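2-C-methyl-D-erythritol 2,4-cyclodiphosphate synthase (Francisella tularensis subsp. tularensis, PDB 3RE3) probably catalyses cyclisation of a CDP-methylerythritol phosphate to 2-C-methyl-D-erythritol 2,4-cyclodiphosphate with release of CMP, a step of the non-mevalonate isoprenoid pathway. Local coordinates at residues 52-57 / 88-93; 95-100 / 124-129. All blocks are in the same frame, centred on the assembly; numbering follows the deposited sequence. Where two conformers were deposited one is given.

Contact 1. Residues 52-57 / 88-93; sequences DAILGA and KMLDKK. With NA (sodium ion), chain F.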
# COMPACT_ATOMS: atom_id res chain seq x y z
N ASP A 52 -3.13 13.34 0.34
CA ASP A 52 -3.20 12.50 1.53
C ASP A 52 -1.82 12.04 1.99
O ASP A 52 -1.55 12.02 3.19
CB ASP A 52 -4.10 11.28 1.27
CG ASP A 52 -5.58 11.60 1.42
OD1 ASP A 52 -5.91 12.67 1.99
OD2 ASP A 52 -6.41 10.76 0.98
N ALA A 53 -0.95 11.65 1.06
CA ALA A 53 0.37 11.14 1.42
C ALA A 53 1.20 12.25 2.08
O ALA A 53 1.90 12.03 3.07
CB ALA A 53 1.09 10.59 0.20
N ILE A 54 1.12 13.43 1.49
CA ILE A 54 1.89 14.57 1.96
C ILE A 54 1.42 15.04 3.34
O ILE A 54 2.23 15.19 4.25
CB ILE A 54 1.86 15.70 0.93
CG1 ILE A 54 2.81 15.35 -0.22
CG2 ILE A 54 2.27 17.02 1.55
CD1 ILE A 54 2.67 16.22 -1.45
N LEU A 55 0.12 15.24 3.51
CA LEU A 55 -0.41 15.60 4.82
C LEU A 55 -0.16 14.45 5.77
O LEU A 55 0.05 14.66 6.96
CB LEU A 55 -1.90 15.90 4.74
CG LEU A 55 -2.20 17.03 3.76
CD1 LEU A 55 -3.67 17.14 3.44
CD2 LEU A 55 -1.69 18.33 4.31
N GLY A 56 -0.19 13.24 5.23
CA GLY A 56 0.12 12.09 6.05
C GLY A 56 1.53 12.18 6.63
O GLY A 56 1.73 12.09 7.83
N ALA A 57 2.50 12.36 5.75
CA ALA A 57 3.89 12.50 6.19
C ALA A 57 4.08 13.57 7.27
O ALA A 57 4.87 13.39 8.18
CB ALA A 57 4.79 12.78 4.98
N LYS A 88 1.97 24.84 -0.40
CA LYS A 88 2.16 25.91 0.56
C LYS A 88 2.23 25.37 1.99
O LYS A 88 3.12 25.75 2.76
CB LYS A 88 1.03 26.93 0.48
CG LYS A 88 1.02 27.82 -0.76
CD LYS A 88 -0.14 28.82 -0.64
CE LYS A 88 -0.67 29.31 -1.99
NZ LYS A 88 -1.83 30.24 -1.82
N MSE A 89 1.29 24.52 2.37
CA MSE A 89 1.31 23.93 3.71
C MSE A 89 2.65 23.26 3.93
O MSE A 89 3.26 23.40 4.99
CB MSE A 89 0.17 22.93 3.89
CG MSE A 89 -1.20 23.56 3.68
SE MSE A 89 -2.73 22.39 4.11
CE MSE A 89 -4.08 23.79 4.36
N LEU A 90 3.11 22.54 2.92
CA LEU A 90 4.42 21.92 2.97
C LEU A 90 5.54 22.92 3.30
O LEU A 90 6.41 22.64 4.12
CB LEU A 90 4.70 21.17 1.66
CG LEU A 90 5.97 20.35 1.53
CD1 LEU A 90 6.03 19.23 2.55
CD2 LEU A 90 6.04 19.78 0.13
N ASP A 91 5.51 24.10 2.67
CA ASP A 91 6.56 25.09 2.92
C ASP A 91 6.47 25.67 4.33
O ASP A 91 7.49 25.87 4.99
CB ASP A 91 6.54 26.20 1.87
CG ASP A 91 6.87 25.70 0.46
OD1 ASP A 91 7.25 24.51 0.33
OD2 ASP A 91 6.77 26.49 -0.50
N LYS A 92 5.26 25.93 4.80
CA LYS A 92 5.06 26.47 6.15
C LYS A 92 5.56 25.51 7.22
O LYS A 92 5.97 25.93 8.29
CB LYS A 92 3.58 26.77 6.42
CG LYS A 92 2.92 27.75 5.44
CD LYS A 92 3.41 29.17 5.65
CE LYS A 92 2.44 30.19 5.04
NZ LYS A 92 1.17 30.31 5.83
N LYS A 93 5.51 24.21 6.94
CA LYS A 93 6.03 23.24 7.90
C LYS A 93 7.51 23.03 7.65
O LYS A 93 8.18 22.33 8.40
CB LYS A 93 5.30 21.89 7.80
CG LYS A 93 3.86 21.88 8.31
CD LYS A 93 3.74 22.38 9.76
CE LYS A 93 3.06 21.37 10.68
NZ LYS A 93 3.92 20.20 11.03
NA NA F . 3.13 11.01 10.15

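Contact 2. Residues 95-100 / 124-129; sequences YSISNI and NILEIQ. With NA (sodium ion), chain B.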
# COMPACT_ATOMS: atom_id res chain seq x y z
N TYR A 95 9.21 21.44 5.20
CA TYR A 95 9.69 20.18 4.69
C TYR A 95 9.77 20.28 3.18
O TYR A 95 9.09 21.12 2.57
CB TYR A 95 8.78 19.04 5.13
CG TYR A 95 9.20 18.40 6.42
CD1 TYR A 95 8.70 18.85 7.64
CD2 TYR A 95 10.12 17.35 6.43
CE1 TYR A 95 9.09 18.28 8.83
CE2 TYR A 95 10.53 16.77 7.60
CZ TYR A 95 10.01 17.23 8.81
OH TYR A 95 10.42 16.64 9.99
N SER A 96 10.63 19.46 2.60
CA SER A 96 10.80 19.38 1.16
C SER A 96 10.46 17.97 0.68
O SER A 96 10.52 17.01 1.43
CB SER A 96 12.26 19.68 0.77
OG SER A 96 12.66 21.01 1.07
N ILE A 97 10.10 17.85 -0.59
CA ILE A 97 9.94 16.52 -1.16
C ILE A 97 11.28 15.93 -1.57
O ILE A 97 11.99 16.49 -2.40
CB ILE A 97 9.00 16.54 -2.38
CG1 ILE A 97 7.58 16.81 -1.92
CG2 ILE A 97 9.10 15.22 -3.15
CD1 ILE A 97 6.78 17.52 -2.94
N SER A 98 11.61 14.78 -1.01
CA SER A 98 12.69 13.99 -1.54
C SER A 98 12.20 13.34 -2.83
O SER A 98 12.70 13.63 -3.91
CB SER A 98 13.10 12.94 -0.53
OG SER A 98 14.13 12.14 -1.06
N ASN A 99 11.21 12.46 -2.72
CA ASN A 99 10.61 11.84 -3.90
C ASN A 99 9.20 11.30 -3.68
O ASN A 99 8.77 11.08 -2.56
CB ASN A 99 11.52 10.76 -4.50
CG ASN A 99 11.35 9.41 -3.83
OD1 ASN A 99 10.91 8.46 -4.46
ND2 ASN A 99 11.73 9.31 -2.56
N ILE A 100 8.48 11.09 -4.78
CA ILE A 100 7.13 10.56 -4.72
C ILE A 100 6.97 9.37 -5.65
O ILE A 100 7.39 9.44 -6.80
CB ILE A 100 6.11 11.62 -5.13
CG1 ILE A 100 6.11 12.75 -4.10
CG2 ILE A 100 4.74 10.99 -5.27
CD1 ILE A 100 5.37 13.97 -4.57
N ASN A 124 5.65 20.23 -11.88
CA ASN A 124 5.62 21.66 -12.06
C ASN A 124 4.96 22.34 -10.87
O ASN A 124 5.53 23.23 -10.26
CB ASN A 124 4.90 22.04 -13.35
CG ASN A 124 5.01 23.51 -13.67
OD1 ASN A 124 6.04 23.98 -14.12
ND2 ASN A 124 3.94 24.25 -13.42
N ILE A 125 3.76 21.90 -10.54
CA ILE A 125 3.01 22.51 -9.44
C ILE A 125 3.80 22.39 -8.14
O ILE A 125 3.82 23.30 -7.32
CB ILE A 125 1.64 21.87 -9.22
CG1 ILE A 125 0.73 22.13 -10.42
CG2 ILE A 125 1.00 22.41 -7.95
CD1 ILE A 125 -0.11 20.94 -10.79
N LEU A 126 4.44 21.25 -7.97
CA LEU A 126 5.14 20.93 -6.75
C LEU A 126 6.56 21.48 -6.77
O LEU A 126 7.26 21.49 -5.75
CB LEU A 126 5.18 19.42 -6.55
CG LEU A 126 3.85 18.76 -6.19
CD1 LEU A 126 4.01 17.25 -6.12
CD2 LEU A 126 3.34 19.32 -4.87
N GLU A 127 6.98 21.93 -7.94
CA GLU A 127 8.30 22.51 -8.12
C GLU A 127 9.38 21.55 -7.67
O GLU A 127 10.22 21.88 -6.84
CB GLU A 127 8.39 23.82 -7.34
CG GLU A 127 7.34 24.81 -7.78
CD GLU A 127 7.20 25.95 -6.81
OE1 GLU A 127 8.24 26.59 -6.49
OE2 GLU A 127 6.05 26.20 -6.38
N ILE A 128 9.33 20.33 -8.20
CA ILE A 128 10.40 19.37 -8.06
C ILE A 128 10.76 18.88 -9.45
O ILE A 128 10.12 19.24 -10.44
CB ILE A 128 9.96 18.14 -7.27
CG1 ILE A 128 8.85 17.41 -8.04
CG2 ILE A 128 9.50 18.53 -5.88
CD1 ILE A 128 7.67 16.99 -7.20
N GLN A 129 11.77 18.02 -9.52
CA GLN A 129 12.15 17.42 -10.79
C GLN A 129 11.19 16.30 -11.17
O GLN A 129 10.65 15.59 -10.32
CB GLN A 129 13.58 16.88 -10.70
CG GLN A 129 14.62 17.95 -10.52
CD GLN A 129 14.42 19.10 -11.48
OE1 GLN A 129 14.60 18.95 -12.70
NE2 GLN A 129 14.02 20.26 -10.96
NA NA B . 10.32 8.54 -7.39

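Contact 1. Residues 52-57 / 88-93
Ile-54 and Leu-55 on helix 45-57 meet Leu-90 and Met-89, in that order, on helix 79-92, and the touching between the segments is wholly apolar. Two loose pairs carry it. In the first, the short branch of Ile-54, CG2, lies 4.5 Å from CD1 of Leu-90; both side chains leave their helices toward the partner, and the CA atoms of these two residues, 7.8 Å apart, mark the nearest approach of the backbones. In the second pair, CD2 of Leu-55 comes to 4.2 Å from SE of Met-89, which is present as selenomethionine. The Met-89 chain runs extended beyond CG (chi2 -173°), which carries the selenium across to the leucine, while the terminal CE continues the extended chain and ends farther from the leucine. The two side chains slant across one another, with one methyl of the leucine at the selenium. Ile-86, one turn before Leu-90, also touches both Ile-54 and Leu-55, and Leu-160 of strand 151-161 lies against Leu-90.

Polar interactions stay within each helix or lead out of the pair. Backbone bonds such as Gly-56 N to Asp-52 O (2.7 Å) and Lys-93 N to Met-89 O (3.1 Å) keep the main-chain groups occupied along each helix. Near the end of helix 45-57, the carbonyl oxygen of Gly-56 is 2.9 Å from a sodium ion, whose other protein ligand is Asn-99 OD1 of the second subunit.

With only 124 Å² buried between the segments, the contact probably rests on exclusion of water and loose van der Waals packing, without directional bonds between the two helices. Polar links lead outward from the pair, among them the Gly-56 carbonyl, where a sodium ion ties the helix end to a neighbouring subunit.

Contact 2. Residues 95-100 / 124-129
Ile-97, on strand 96-105, and Ile-128, just past helix 115-126, bring their CA atoms within 7.5 Å of each other, where the helix closes in a Schellman motif with Glu-127 at positive phi (56°) and its N bonded to Asn-124 O. The left-handed Glu-127 ends the helical path and places Ile-128 against the strand beside Leu-126.

Ile-97 touches both. The CG2 branch of Ile-128 is 4.1 Å from Ile-97 CB and equally near Ile-97 CD1, so that one methyl rests along the flank of the other isoleucine, and the two side chains cross at about a right angle. In Ile-128, chi1 of 64° wedges CG1 between the backbone N and the carbonyl carbon, leaving CG2 as the branch that meets the strand. Farther along, Ile-100 and Leu-126 meet tip to tip, CD1 to CD1 at 3.9 Å. The same leucine methyl, Leu-126 CD1, is 4.2 Å from Ile-97 CD1 and thus serves both strand residues.

Between these isoleucines, Ser-98 and Asn-99 form a classic beta bulge opposite Leu-159. The end of the Asn-99 side chain leads away from 124-129, and its OD1 binds a sodium ion at 3.0 Å, together with Gly-56 O of the third subunit; Ser-98 OG bonds to Phe-6 O of that subunit.

Such packing of a helix end over its preceding strand is characteristic of the beta-alpha-beta unit, here strand 96-105, helix 115-126 and the parallel strand 133-138.

In the fold
Contacts 1 and 2 follow one another along the chain, their centres 11 Å apart, and show how successive apolar contacts can be joined through one shared residue. The joint is Leu-90: its CD2 packs 3.9 Å from Ile-97 CD1, while its O probably accepts a hydrogen bond from Tyr-95 N at 3.2 Å, at the turn from helix 79-92 into strand 96-105. Segments 52-57 and 95-100 each meet a sodium ion of their own, and the other half of each site comes from another subunit, so ions of this kind join the trimer's chains. A bound pyrophosphate lies about 12 Å from the side chain of Leu-55, so contact 1 does not touch it.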